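Local atomic coordinates of putative Ribokinase II (Escherichia coli O6, PDB entry 3IQ0), a protein that binds ATP and magnesium and, as a pfkB-family sugar kinase, probably transfers the gamma-phosphate of ATP to a hydroxyl of ribose or a related sugar. Residues B[212-217]-B[225-230]; B[164-169]-B[182-187]. One frame throughout, in Å; residues are numbered along the deposited sequence.

Contact 1 of 2, residues B[212-217]-B[225-230]. With ATP (adenosine-5'-triphosphate), chain G.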
loop_
_atom_site.group_PDB
_atom_site.type_symbol
_atom_site.label_atom_id
_atom_site.label_comp_id
_atom_site.label_asym_id
_atom_site.label_seq_id
_atom_site.Cartn_x
_atom_site.Cartn_y
_atom_site.Cartn_z
ATOM N N ARG B 212 10.035 37.951 -14.152
ATOM C CA ARG B 212 9.989 37.561 -15.556
ATOM C C ARG B 212 9.070 36.372 -15.792
ATOM O O ARG B 212 8.230 36.394 -16.694
ATOM C CB ARG B 212 11.396 37.221 -16.052
ATOM C CG ARG B 212 12.317 38.426 -16.166
ATOM C CD ARG B 212 11.883 39.326 -17.304
ATOM N NE ARG B 212 12.082 38.695 -18.608
ATOM C CZ ARG B 212 13.272 38.471 -19.158
ATOM N NH1 ARG B 212 14.378 38.826 -18.517
ATOM N NH2 ARG B 212 13.359 37.895 -20.351
ATOM N N ALA B 213 9.240 35.333 -14.982
ATOM C CA ALA B 213 8.435 34.123 -15.100
ATOM C C ALA B 213 6.946 34.438 -15.098
ATOM O O ALA B 213 6.211 34.000 -15.980
ATOM C CB ALA B 213 8.762 33.177 -13.959
ATOM N N ILE B 214 6.518 35.201 -14.098
ATOM C CA ILE B 214 5.121 35.591 -13.946
ATOM C C ILE B 214 4.641 36.474 -15.095
ATOM O O ILE B 214 3.517 36.318 -15.578
ATOM C CB ILE B 214 4.913 36.341 -12.615
ATOM C CG1 ILE B 214 5.305 35.436 -11.449
ATOM C CG2 ILE B 214 3.462 36.789 -12.489
ATOM C CD1 ILE B 214 5.253 36.114 -10.103
ATOM N N ALA B 215 5.488 37.404 -15.528
ATOM C CA ALA B 215 5.122 38.289 -16.629
ATOM C C ALA B 215 4.947 37.446 -17.886
ATOM O O ALA B 215 4.198 37.809 -18.794
ATOM C CB ALA B 215 6.201 39.341 -16.842
ATOM N N GLY B 216 5.628 36.302 -17.919
ATOM C CA GLY B 216 5.535 35.418 -19.063
ATOM C C GLY B 216 4.234 34.640 -19.090
ATOM O O GLY B 216 3.626 34.474 -20.146
ATOM N N PHE B 217 3.811 34.152 -17.927
ATOM C CA PHE B 217 2.567 33.388 -17.818
ATOM C C PHE B 217 1.398 34.252 -18.272
ATOM O O PHE B 217 0.521 33.792 -18.994
ATOM C CB PHE B 217 2.331 32.958 -16.370
ATOM C CG PHE B 217 3.410 32.079 -15.803
ATOM C CD1 PHE B 217 3.856 32.270 -14.496
ATOM C CD2 PHE B 217 3.961 31.046 -16.556
ATOM C CE1 PHE B 217 4.835 31.438 -13.952
ATOM C CE2 PHE B 217 4.939 30.214 -16.018
ATOM C CZ PHE B 217 5.374 30.413 -14.714
ATOM N N VAL B 225 -2.249 34.939 -11.574
ATOM C CA VAL B 225 -1.186 34.131 -11.001
ATOM C C VAL B 225 -1.178 34.427 -9.511
ATOM O O VAL B 225 -0.900 35.558 -9.097
ATOM C CB VAL B 225 0.187 34.499 -11.597
ATOM C CG1 VAL B 225 1.288 33.670 -10.938
ATOM C CG2 VAL B 225 0.169 34.269 -13.098
ATOM N N ILE B 226 -1.527 33.426 -8.710
ATOM C CA ILE B 226 -1.538 33.589 -7.263
ATOM C C ILE B 226 -0.352 32.828 -6.686
ATOM O O ILE B 226 -0.315 31.598 -6.727
ATOM C CB ILE B 226 -2.845 33.054 -6.625
ATOM C CG1 ILE B 226 -4.040 33.901 -7.056
ATOM C CG2 ILE B 226 -2.740 33.104 -5.116
ATOM C CD1 ILE B 226 -4.533 33.625 -8.451
ATOM N N VAL B 227 0.622 33.563 -6.155
ATOM C CA VAL B 227 1.808 32.933 -5.590
ATOM C C VAL B 227 1.743 32.777 -4.083
ATOM O O VAL B 227 1.581 33.752 -3.345
ATOM C CB VAL B 227 3.086 33.713 -5.950
ATOM C CG1 VAL B 227 4.281 33.115 -5.225
ATOM C CG2 VAL B 227 3.312 33.660 -7.454
ATOM N N LYS B 228 1.866 31.533 -3.643
ATOM C CA LYS B 228 1.849 31.190 -2.227
ATOM C C LYS B 228 3.284 31.273 -1.710
ATOM O O LYS B 228 4.199 30.724 -2.319
ATOM C CB LYS B 228 1.289 29.775 -2.061
ATOM C CG LYS B 228 -0.190 29.676 -2.404
ATOM C CD LYS B 228 -0.596 28.256 -2.740
ATOM C CE LYS B 228 -0.007 27.824 -4.069
ATOM N NZ LYS B 228 -0.380 26.429 -4.416
ATOM N N ARG B 229 3.479 31.961 -0.590
ATOM C CA ARG B 229 4.818 32.138 -0.038
ATOM C C ARG B 229 5.013 31.568 1.361
ATOM O O ARG B 229 5.690 32.172 2.188
ATOM C CB ARG B 229 5.178 33.628 -0.031
ATOM C CG ARG B 229 5.058 34.312 -1.383
ATOM C CD ARG B 229 5.396 35.795 -1.289
ATOM N NE ARG B 229 5.269 36.466 -2.581
ATOM C CZ ARG B 229 5.982 36.158 -3.661
ATOM N NH1 ARG B 229 6.886 35.184 -3.614
ATOM N NH2 ARG B 229 5.784 36.819 -4.795
ATOM N N GLY B 230 4.429 30.403 1.618
ATOM C CA GLY B 230 4.566 29.776 2.922
ATOM C C GLY B 230 4.254 30.695 4.088
ATOM O O GLY B 230 3.156 31.232 4.182
HETATM P PG ATP G . 1.810 22.316 -1.274
HETATM O O1G ATP G . 1.430 21.549 -0.035
HETATM O O2G ATP G . 2.840 21.587 -2.097
HETATM O O3G ATP G . 0.576 22.592 -2.133
HETATM P PB ATP G . 2.375 25.217 -1.219
HETATM O O1B ATP G . 3.761 25.783 -1.282
HETATM O O2B ATP G . 1.487 25.239 -2.414
HETATM O O3B ATP G . 2.447 23.686 -0.723
HETATM P PA ATP G . 2.382 26.708 1.221
HETATM O O1A ATP G . 2.931 25.698 2.204
HETATM O O2A ATP G . 3.262 27.745 0.634
HETATM O O3A ATP G . 1.651 25.912 0.002
HETATM O "O5'" ATP G . 0.804 27.548 1.477
HETATM C "C5'" ATP G . -0.520 27.816 1.592
HETATM C "C4'" ATP G . -0.644 29.278 1.938
HETATM O "O4'" ATP G . -0.906 28.986 3.317
HETATM C "C3'" ATP G . 0.606 30.212 2.098
HETATM O "O3'" ATP G . 0.908 31.012 0.968
HETATM C "C2'" ATP G . 0.270 30.950 3.319
HETATM O "O2'" ATP G . -0.584 32.063 3.021
HETATM C "C1'" ATP G . -0.368 29.932 4.214
HETATM N N9 ATP G . 0.663 29.265 5.111
HETATM C C8 ATP G . 1.387 28.095 4.914
HETATM N N7 ATP G . 2.209 27.830 5.941
HETATM C C5 ATP G . 2.042 28.804 6.834
HETATM C C6 ATP G . 2.605 29.177 8.177
HETATM N N6 ATP G . 3.515 28.381 8.738
HETATM N N1 ATP G . 2.146 30.348 8.819
HETATM C C2 ATP G . 1.194 31.209 8.268
HETATM N N3 ATP G . 0.638 30.918 7.020
HETATM C C4 ATP G . 1.023 29.771 6.287
#
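I214 and F217, one turn apart on helix 210-220, close over V225 and V227 of strand 224-228. The packed part is wholly aliphatic at its points of touch. In I214 a chi1 of -60° sets CG1 beside the backbone N and leaves CG2 anti to it; CG2 rests 4.1 Å from V225 CB, while the other branch runs on until CD1 lies 4.1 Å from V227 CG2, so one isoleucine spans both inward-facing valines of the strand. F217 meets V225 with its CB, 4.1 Å from V225 CG2; its ring goes on to Y194, edge to face. The short helix and strand segments run roughly antiparallel, at 149°, as expected for the return half of a beta-alpha-beta unit. On the outer side of the helix, A215 turns away from the strand and R212 is exposed.

Beyond V227 the contact gives way to the nucleotide pocket. V227 CG1 lies 3.6 Å above the R229 guanidinium plane, toward its rim, and that group is also held by E198 and S235. K228, on the opposite strand face, bends at chi3 and brings NZ 3.0 Å from ATP O2B, with D167 and the carbonyl of M195 as further partners. The amides of R229 and G230 add weak bonds to O3' and O2A. The apolar helix-strand seam thus leads straight into a strand end whose lysine probably offsets negative charge on the beta-phosphate.

Contact 2 of 2, residues B[164-169]-B[182-187]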
loop_
_atom_site.group_PDB
_atom_site.type_symbol
_atom_site.label_atom_id
_atom_site.label_comp_id
_atom_site.label_asym_id
_atom_site.label_seq_id
_atom_site.Cartn_x
_atom_site.Cartn_y
_atom_site.Cartn_z
ATOM N N ILE B 164 -10.199 27.142 -16.146
ATOM C CA ILE B 164 -9.238 26.161 -15.658
ATOM C C ILE B 164 -8.261 26.794 -14.654
ATOM O O ILE B 164 -7.687 27.853 -14.913
ATOM C CB ILE B 164 -8.420 25.566 -16.847
ATOM C CG1 ILE B 164 -9.366 24.967 -17.898
ATOM C CG2 ILE B 164 -7.436 24.506 -16.343
ATOM C CD1 ILE B 164 -10.160 23.757 -17.430
ATOM N N SER B 165 -8.099 26.162 -13.493
ATOM C CA SER B 165 -7.157 26.642 -12.484
ATOM C C SER B 165 -6.122 25.535 -12.381
ATOM O O SER B 165 -6.447 24.354 -12.530
ATOM C CB SER B 165 -7.847 26.876 -11.129
ATOM O OG SER B 165 -8.559 25.730 -10.703
ATOM N N PHE B 166 -4.878 25.904 -12.119
ATOM C CA PHE B 166 -3.809 24.915 -12.070
ATOM C C PHE B 166 -2.815 25.187 -10.955
ATOM O O PHE B 166 -2.288 26.298 -10.836
ATOM C CB PHE B 166 -3.110 24.907 -13.439
ATOM C CG PHE B 166 -1.891 24.019 -13.521
ATOM C CD1 PHE B 166 -1.870 22.767 -12.916
ATOM C CD2 PHE B 166 -0.791 24.409 -14.279
ATOM C CE1 PHE B 166 -0.773 21.907 -13.070
ATOM C CE2 PHE B 166 0.313 23.557 -14.442
ATOM C CZ PHE B 166 0.316 22.302 -13.833
ATOM N N ASP B 167 -2.575 24.165 -10.135
ATOM C CA ASP B 167 -1.643 24.245 -9.019
ATOM C C ASP B 167 -0.506 23.253 -9.282
ATOM O O ASP B 167 -0.680 22.043 -9.152
ATOM C CB ASP B 167 -2.346 23.883 -7.711
ATOM C CG ASP B 167 -1.400 23.863 -6.532
ATOM O OD1 ASP B 167 -0.180 23.732 -6.741
ATOM O OD2 ASP B 167 -1.883 23.960 -5.388
ATOM N N PRO B 168 0.682 23.765 -9.631
ATOM C CA PRO B 168 1.868 22.963 -9.928
ATOM C C PRO B 168 2.587 22.349 -8.730
ATOM O O PRO B 168 3.794 22.532 -8.585
ATOM C CB PRO B 168 2.757 23.956 -10.666
ATOM C CG PRO B 168 2.523 25.201 -9.873
ATOM C CD PRO B 168 1.004 25.203 -9.707
ATOM N N ASN B 169 1.862 21.616 -7.890
ATOM C CA ASN B 169 2.477 20.996 -6.719
ATOM C C ASN B 169 3.110 19.674 -7.136
ATOM O O ASN B 169 2.808 18.622 -6.578
ATOM C CB ASN B 169 1.428 20.762 -5.622
ATOM C CG ASN B 169 0.380 19.738 -6.018
ATOM O OD1 ASN B 169 -0.067 19.706 -7.158
ATOM N ND2 ASN B 169 -0.029 18.902 -5.064
ATOM N N ASP B 182 6.063 17.766 -20.589
ATOM C CA ASP B 182 5.199 18.345 -21.612
ATOM C C ASP B 182 3.745 18.427 -21.169
ATOM O O ASP B 182 3.065 19.410 -21.451
ATOM C CB ASP B 182 5.293 17.538 -22.909
ATOM C CG ASP B 182 6.656 17.634 -23.557
ATOM O OD1 ASP B 182 7.393 18.593 -23.244
ATOM O OD2 ASP B 182 6.982 16.758 -24.386
ATOM N N ALA B 183 3.270 17.392 -20.484
ATOM C CA ALA B 183 1.895 17.367 -19.994
ATOM C C ALA B 183 1.631 18.618 -19.159
ATOM O O ALA B 183 0.611 19.282 -19.318
ATOM C CB ALA B 183 1.665 16.122 -19.153
ATOM N N LEU B 184 2.569 18.930 -18.273
ATOM C CA LEU B 184 2.471 20.093 -17.400
ATOM C C LEU B 184 2.467 21.394 -18.200
ATOM O O LEU B 184 1.681 22.301 -17.919
ATOM C CB LEU B 184 3.638 20.090 -16.410
ATOM C CG LEU B 184 3.687 18.894 -15.456
ATOM C CD1 LEU B 184 5.004 18.891 -14.706
ATOM C CD2 LEU B 184 2.510 18.958 -14.483
ATOM N N HIS B 185 3.351 21.492 -19.188
ATOM C CA HIS B 185 3.407 22.690 -20.015
ATOM C C HIS B 185 2.137 22.774 -20.840
ATOM O O HIS B 185 1.647 23.859 -21.139
ATOM C CB HIS B 185 4.637 22.658 -20.924
ATOM C CG HIS B 185 5.859 23.245 -20.293
ATOM N ND1 HIS B 185 6.033 24.602 -20.134
ATOM C CD2 HIS B 185 6.950 22.658 -19.746
ATOM C CE1 HIS B 185 7.180 24.827 -19.516
ATOM N NE2 HIS B 185 7.755 23.666 -19.269
ATOM N N PHE B 186 1.600 21.613 -21.192
ATOM C CA PHE B 186 0.373 21.542 -21.967
ATOM C C PHE B 186 -0.757 22.174 -21.159
ATOM O O PHE B 186 -1.473 23.054 -21.644
ATOM C CB PHE B 186 0.031 20.088 -22.267
ATOM C CG PHE B 186 -1.243 19.913 -23.038
ATOM C CD1 PHE B 186 -1.233 19.894 -24.429
ATOM C CD2 PHE B 186 -2.457 19.786 -22.376
ATOM C CE1 PHE B 186 -2.420 19.752 -25.148
ATOM C CE2 PHE B 186 -3.650 19.645 -23.086
ATOM C CZ PHE B 186 -3.630 19.628 -24.473
ATOM N N VAL B 187 -0.914 21.710 -19.924
ATOM C CA VAL B 187 -1.957 22.217 -19.041
ATOM C C VAL B 187 -1.809 23.712 -18.795
ATOM O O VAL B 187 -2.799 24.443 -18.764
ATOM C CB VAL B 187 -1.935 21.483 -17.686
ATOM C CG1 VAL B 187 -2.921 22.134 -16.723
ATOM C CG2 VAL B 187 -2.280 20.010 -17.889
#
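F166 of strand 163-167 lays its ring against helix 178-189, where V187 and L184 receive it. The main interaction is CH-pi: V187 CG1 stands 3.9 Å from the ring centroid and only 11° off the ring normal, so the methyl sits almost squarely over the middle of one face. The CB bond of F166 points toward the helix, and a chi1 of 175° sets CG anti to the amide nitrogen and places the ring under V187. V187 likewise holds CG1 anti to its nitrogen (chi1 174°), sending that methyl rather than CG2 to the ring. Across the opposite face, toward the rim, lies P168 N, 4.2 Å above the plane, so the phenyl is bounded by the helix on one side and by its own chain on the other.

Ordinary apolar contact comes next. F166 CZ lies 4.1 Å from L184 CD2; the CB of L184 points neither toward the strand nor away from it, but the end of the side chain reaches in, crossing the phenylalanine at about a right angle. The carbonyl of L184 also comes near the ring, with O 3.9 Å from CE2.

No hydrogen bond joins the two segments; several polar groups find partners elsewhere. S165 OG, on the other strand face, bonds to H135, and N169 OD1 takes the amide of S139. P168 centres an inverse gamma turn, closed by a weak bond from N169 N to D167 O (2.9 Å), which turns the chain off the strand so that N169 reaches the ATP pocket.

Strand 163-167 runs between strands 131-137 and 193-194 in the parallel part of the large mixed sheet. Helix 178-189 packs over it beside helix 144-159, whose V147 touches A183 and whose V154 touches I164.

Following the chain from the N terminus, strand 163-167 is the first of the elements in these contacts; the chain then loops past the nucleotide site and comes back as helix 178-189, which closes contact 2 over 12 intervening residues. It then enters strand 193-194, runs on into helix 210-220 and, with seven residues between the segments, closes contact 1 on strand 224-228. The two closures follow one another, neither nested nor crossed, and belong to successive beta-alpha-beta units that share strand 193-194 in the same sheet. Their centres lie about 14 Å apart, yet they touch directly: D167 OD2 and K228 NZ form a 3.0 Å salt bridge across the intervening strand, joining the two strand ends at the ATP pocket.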